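Swi5-dependent recombination DNA repair protein 1 (Schizosaccharomyces pombe, PDB 3VIQ) works in recombinational DNA repair and meiotic chromosome segregation, interacting with Swi5 and the recombinase Rhp51, and is represented here by its C-terminal domain. Local coordinates at residues 71-77 with 89-95; 53-57 with 118-122. One frame throughout, in Å; residues are numbered along the deposited sequence.

Contact 1 of 2, residues 71-77 with 89-95; sequences GGVTQSF and QEVRTEF
The Phe77 ring carries the CB of Gln89 over one face, offset toward the rim in a CH-pi contact, CB standing 3.8 Å from the centroid of the Phe77 ring. Gln89 CG follows it to the ring tip, 3.5 Å from Phe77 CZ. At the other end of this antiparallel beta hairpin, Val73 CG2 meets the Phe95 ring at its edge, in the ring plane, 3.8 Å from CD1 of Phe95; that ring also rests on Met63 and Ile67 of helix 38-68 and so joins the hairpin base to the helix. The guanidinium of Arg92 has Thr74 OG1 at its edge, tilted 18° from its plane. In one of the two conformers modelled for Arg92, its NE donates to Thr74 OG1 over 3.0 Å, and NH2 adds a weak bond to the same oxygen. Thr74 OG1 stands anti to its carbonyl carbon (chi1 -70°), which turns the hydroxyl to Arg92 and CG2 to the CG of Glu90. A valine here takes away the acceptor of Arg92 NE, and the guanidinium would probably be freer to turn. Backbone bonds pair Val73 with Thr93 in both directions, and Phe77 N donates to Gln89 O. Gly71 has backbone angles at which a CB would jam against the preceding carbonyl oxygen, which calls for glycine. In the same conformer, Arg92 CD lies 3.4 Å from Gly71 O.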
loop_
_atom_site.group_PDB
_atom_site.type_symbol
_atom_site.label_atom_id
_atom_site.label_comp_id
_atom_site.label_asym_id
_atom_site.label_seq_id
_atom_site.Cartn_x
_atom_site.Cartn_y
_atom_site.Cartn_z
ATOM N N GLY A 71 10.256 31.498 15.311
ATOM C CA GLY A 71 11.349 31.400 14.351
ATOM C C GLY A 71 10.987 30.690 13.068
ATOM O O GLY A 71 11.731 30.750 12.087
ATOM N N GLY A 72 9.844 30.014 13.055
ATOM C CA GLY A 72 9.482 29.208 11.905
ATOM C C GLY A 72 10.323 27.949 11.878
ATOM O O GLY A 72 10.781 27.474 12.943
ATOM N N VAL A 73 10.529 27.449 10.657
ATOM C CA VAL A 73 11.269 26.231 10.386
ATOM C C VAL A 73 12.747 26.506 10.070
ATOM O O VAL A 73 13.032 27.260 9.155
ATOM C CB VAL A 73 10.679 25.493 9.127
ATOM C CG1 VAL A 73 11.549 24.303 8.736
ATOM C CG2 VAL A 73 9.196 25.059 9.332
ATOM N N THR A 74 13.671 25.853 10.780
ATOM C CA THR A 74 15.097 25.873 10.428
ATOM C C THR A 74 15.550 24.699 9.530
ATOM O O THR A 74 15.422 23.530 9.909
ATOM C CB THR A 74 15.977 25.874 11.711
ATOM O OG1 THR A 74 15.857 27.139 12.387
ATOM C CG2 THR A 74 17.451 25.640 11.370
ATOM N N GLN A 75 16.096 25.013 8.355
ATOM C CA GLN A 75 16.728 24.017 7.484
ATOM C C GLN A 75 18.224 24.088 7.686
ATOM O O GLN A 75 18.803 25.182 7.651
ATOM C CB GLN A 75 16.407 24.301 6.021
ATOM C CG GLN A 75 14.983 24.021 5.649
ATOM C CD GLN A 75 14.586 24.533 4.268
ATOM O OE1 GLN A 75 15.209 25.438 3.712
ATOM N NE2 GLN A 75 13.505 23.971 3.728
ATOM N N SER A 76 18.857 22.936 7.891
ATOM C CA SER A 76 20.273 22.886 8.251
ATOM C C SER A 76 21.083 21.890 7.401
ATOM O O SER A 76 20.597 20.814 7.079
ATOM C CB SER A 76 20.411 22.514 9.729
ATOM O OG SER A 76 20.170 23.623 10.581
ATOM N N PHE A 77 22.317 22.254 7.046
ATOM C CA PHE A 77 23.284 21.308 6.478
ATOM C C PHE A 77 24.686 21.762 6.770
ATOM O O PHE A 77 24.921 22.924 7.074
ATOM C CB PHE A 77 23.107 21.116 4.966
ATOM C CG PHE A 77 23.119 22.402 4.174
ATOM C CD1 PHE A 77 24.295 22.897 3.636
ATOM C CD2 PHE A 77 21.961 23.111 3.975
ATOM C CE1 PHE A 77 24.297 24.067 2.915
ATOM C CE2 PHE A 77 21.974 24.300 3.266
ATOM C CZ PHE A 77 23.138 24.758 2.728
ATOM N N GLN A 89 25.143 25.230 7.933
ATOM C CA GLN A 89 24.534 26.348 7.239
ATOM C C GLN A 89 23.073 26.272 7.574
ATOM O O GLN A 89 22.459 25.211 7.402
ATOM C CB GLN A 89 24.731 26.227 5.720
ATOM C CG GLN A 89 24.166 27.376 4.891
ATOM C CD GLN A 89 24.960 28.654 5.059
ATOM O OE1 GLN A 89 26.127 28.740 4.669
ATOM N NE2 GLN A 89 24.344 29.645 5.657
ATOM N N GLU A 90 22.522 27.378 8.056
ATOM C CA GLU A 90 21.131 27.423 8.500
ATOM C C GLU A 90 20.323 28.422 7.660
ATOM O O GLU A 90 20.863 29.180 6.849
ATOM C CB GLU A 90 21.042 27.736 10.007
ATOM C CG GLU A 90 21.086 26.494 10.898
ATOM C CD GLU A 90 21.467 26.745 12.375
ATOM O OE1 GLU A 90 21.328 27.892 12.844
ATOM O OE2 GLU A 90 21.912 25.780 13.068
ATOM N N VAL A 91 19.018 28.396 7.857
ATOM C CA VAL A 91 18.093 29.211 7.087
ATOM C C VAL A 91 16.793 29.152 7.861
ATOM O O VAL A 91 16.649 28.327 8.760
ATOM C CB VAL A 91 17.927 28.635 5.647
ATOM C CG1 VAL A 91 16.474 28.692 5.163
ATOM C CG2 VAL A 91 18.861 29.344 4.682
ATOM N N ARG A 92 15.869 30.052 7.563
ATOM C CA ARG A 92 14.539 29.913 8.102
ATOM C C ARG A 92 13.521 30.073 6.979
ATOM O O ARG A 92 13.784 30.741 5.979
ATOM C CB ARG A 92 14.353 30.843 9.297
ATOM C CG ARG A 92 15.318 30.433 10.403
ATOM C CD ARG A 92 15.077 31.033 11.762
ATOM N NE ARG A 92 15.547 30.079 12.758
ATOM C CZ ARG A 92 15.498 30.256 14.071
ATOM N NH1 ARG A 92 15.004 31.372 14.587
ATOM N NH2 ARG A 92 15.948 29.296 14.868
ATOM N N THR A 93 12.393 29.367 7.123
ATOM C CA THR A 93 11.326 29.297 6.094
ATOM C C THR A 93 10.020 28.908 6.761
ATOM O O THR A 93 10.012 28.407 7.899
ATOM C CB THR A 93 11.623 28.255 4.990
ATOM O OG1 THR A 93 12.839 28.598 4.331
ATOM C CG2 THR A 93 10.526 28.215 3.948
ATOM N N GLU A 94 8.919 29.145 6.059
ATOM C CA GLU A 94 7.598 28.857 6.606
ATOM C C GLU A 94 7.275 27.351 6.629
ATOM O O GLU A 94 7.741 26.565 5.788
ATOM C CB GLU A 94 6.504 29.624 5.848
ATOM C CG GLU A 94 6.453 29.343 4.339
ATOM C CD GLU A 94 5.122 29.726 3.696
ATOM O OE1 GLU A 94 4.442 30.642 4.206
ATOM O OE2 GLU A 94 4.763 29.107 2.668
ATOM N N PHE A 95 6.472 26.986 7.620
ATOM C CA PHE A 95 5.925 25.657 7.751
ATOM C C PHE A 95 4.837 25.435 6.694
ATOM O O PHE A 95 3.843 26.156 6.651
ATOM C CB PHE A 95 5.338 25.510 9.144
ATOM C CG PHE A 95 4.982 24.127 9.507
ATOM C CD1 PHE A 95 5.974 23.165 9.662
ATOM C CD2 PHE A 95 3.663 23.785 9.767
ATOM C CE1 PHE A 95 5.654 21.881 10.046
ATOM C CE2 PHE A 95 3.329 22.504 10.138
ATOM C CZ PHE A 95 4.329 21.539 10.279
#

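Contact 2 of 2, residues 53-57 with 118-122; sequences QQAAE and GDWKS
Trp120 lays its indole against Gln53, Ala56 and Glu57 on one side of helix 38-68, so that the short C-terminal beta hairpin 113-114/119-120 docks on the long helix; the hairpin turns through a G1 bulge in which Gly118 and Asp119 both face Asp114. Gln53 lies flat over one face of the indole. Its CG sits above the centre of the six-membered ring in a CH-pi contact, 3.7 Å from the centroid of the six-membered ring of Trp120. The amide of Gln53 continues across the ring system, the two planes 11° apart and stacked. Gln53 CG is anti to its carbonyl carbon (chi1 -65°) and the chain runs extended beyond it, laying the aliphatic part and the amide along the indole in turn. Ala56 closes the benzo edge, its CB 3.8 Å from Trp120 CH2. Glu57 comes to the pyrrole edge, its carboxylate nearly coplanar with the indole, and takes the indole N-H in a hydrogen bond. This bond, together with Gln53 on the face, helps hold the indole in one orientation about its CB-CG bond and would probably favour the charged form of the carboxylate. Phe113 meets Trp120 edge-to-face, and Met97 and Leu101 of helix 97-103 also touch it. Ala56 packs on Met60 of the Swi5 chain as well, which places the indole close to the heterodimer interface. Trp120 NE1 reaches Glu57 OE2 on its anti side at 2.7 Å, with an angle of 149° at the hydrogen.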
loop_
_atom_site.group_PDB
_atom_site.type_symbol
_atom_site.label_atom_id
_atom_site.label_comp_id
_atom_site.label_asym_id
_atom_site.label_seq_id
_atom_site.Cartn_x
_atom_site.Cartn_y
_atom_site.Cartn_z
ATOM N N GLN A 53 -8.047 15.059 5.019
ATOM C CA GLN A 53 -7.820 16.403 4.433
ATOM C C GLN A 53 -8.458 17.561 5.228
ATOM O O GLN A 53 -7.826 18.613 5.493
ATOM C CB GLN A 53 -8.320 16.435 2.966
ATOM C CG GLN A 53 -7.527 15.498 2.032
ATOM C CD GLN A 53 -8.055 15.399 0.605
ATOM O OE1 GLN A 53 -9.115 15.917 0.283
ATOM N NE2 GLN A 53 -7.313 14.701 -0.249
ATOM N N GLN A 54 -9.720 17.384 5.559
ATOM C CA GLN A 54 -10.457 18.329 6.386
ATOM C C GLN A 54 -9.773 18.480 7.753
ATOM O O GLN A 54 -9.513 19.615 8.201
ATOM C CB GLN A 54 -11.879 17.789 6.547
ATOM C CG GLN A 54 -12.924 18.739 7.013
ATOM C CD GLN A 54 -14.320 18.079 7.086
ATOM O OE1 GLN A 54 -14.592 17.067 6.423
ATOM N NE2 GLN A 54 -15.193 18.652 7.908
ATOM N N ALA A 55 -9.461 17.346 8.411
ATOM C CA ALA A 55 -8.775 17.381 9.713
ATOM C C ALA A 55 -7.364 17.977 9.596
ATOM O O ALA A 55 -6.934 18.733 10.482
ATOM C CB ALA A 55 -8.713 15.987 10.349
ATOM N N ALA A 56 -6.640 17.640 8.525
ATOM C CA ALA A 56 -5.320 18.248 8.280
ATOM C C ALA A 56 -5.392 19.781 8.192
ATOM O O ALA A 56 -4.539 20.465 8.735
ATOM C CB ALA A 56 -4.656 17.672 7.013
ATOM N N GLU A 57 -6.397 20.308 7.504
ATOM C CA GLU A 57 -6.599 21.764 7.393
ATOM C C GLU A 57 -6.934 22.434 8.737
ATOM O O GLU A 57 -6.489 23.565 9.010
ATOM C CB GLU A 57 -7.702 22.072 6.379
ATOM C CG GLU A 57 -7.224 22.011 4.937
ATOM C CD GLU A 57 -8.333 22.291 3.948
ATOM O OE1 GLU A 57 -9.287 22.995 4.316
ATOM O OE2 GLU A 57 -8.262 21.795 2.804
ATOM N N GLY A 118 -2.613 25.550 -4.152
ATOM C CA GLY A 118 -3.173 25.768 -2.818
ATOM C C GLY A 118 -4.417 24.960 -2.523
ATOM O O GLY A 118 -5.343 25.456 -1.891
ATOM N N ASP A 119 -4.426 23.709 -2.977
ATOM C CA ASP A 119 -5.533 22.777 -2.746
ATOM C C ASP A 119 -5.020 21.327 -2.837
ATOM O O ASP A 119 -3.869 21.085 -3.215
ATOM C CB ASP A 119 -6.695 23.031 -3.731
ATOM C CG ASP A 119 -6.219 23.307 -5.157
ATOM O OD1 ASP A 119 -5.230 22.695 -5.609
ATOM O OD2 ASP A 119 -6.834 24.146 -5.844
ATOM N N TRP A 120 -5.879 20.374 -2.493
ATOM C CA TRP A 120 -5.511 18.954 -2.437
ATOM C C TRP A 120 -5.539 18.297 -3.805
ATOM O O TRP A 120 -6.345 18.666 -4.645
ATOM C CB TRP A 120 -6.489 18.216 -1.531
ATOM C CG TRP A 120 -6.436 18.674 -0.101
ATOM C CD1 TRP A 120 -7.245 19.599 0.505
ATOM C CD2 TRP A 120 -5.526 18.218 0.894
ATOM N NE1 TRP A 120 -6.883 19.744 1.821
ATOM C CE2 TRP A 120 -5.832 18.904 2.087
ATOM C CE3 TRP A 120 -4.485 17.291 0.895
ATOM C CZ2 TRP A 120 -5.141 18.687 3.272
ATOM C CZ3 TRP A 120 -3.794 17.066 2.089
ATOM C CH2 TRP A 120 -4.128 17.770 3.258
ATOM N N LYS A 121 -4.687 17.295 -4.015
ATOM C CA LYS A 121 -4.638 16.584 -5.303
ATOM C C LYS A 121 -5.600 15.402 -5.373
ATOM O O LYS A 121 -5.971 14.825 -4.344
ATOM C CB LYS A 121 -3.233 16.057 -5.580
ATOM C CG LYS A 121 -2.165 17.117 -5.754
ATOM C CD LYS A 121 -0.870 16.457 -6.219
ATOM C CE LYS A 121 0.304 17.414 -6.199
ATOM N NZ LYS A 121 1.407 16.975 -7.117
ATOM N N SER A 122 -5.964 15.037 -6.606
ATOM C CA SER A 122 -6.731 13.823 -6.897
ATOM C C SER A 122 -5.937 12.591 -6.513
ATOM O O SER A 122 -6.039 12.115 -5.387
ATOM C CB SER A 122 -7.102 13.766 -8.381
#

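Overall arrangement
From the N terminus, helix 3-35 leads into helix 38-68, which supplies the first half of contact 2 at residues 53-57. After a short connection that includes Gly71 and Gly72 the chain enters strand 73-78, turns back along strand 88-93, and so closes contact 1 as a local hairpin loop. Helix 97-103 and the small hairpin 113-114/119-120 follow, and residues 118-122 return to helix 38-68 to close contact 2. Contact 1 is therefore nested within the longer loop of contact 2. Their centres lie 24 Å apart and their nearest atoms about 8 Å, without touching. Phe100 of helix 97-103 bridges them, packing on Phe95 of contact 1 and Ala56 of contact 2.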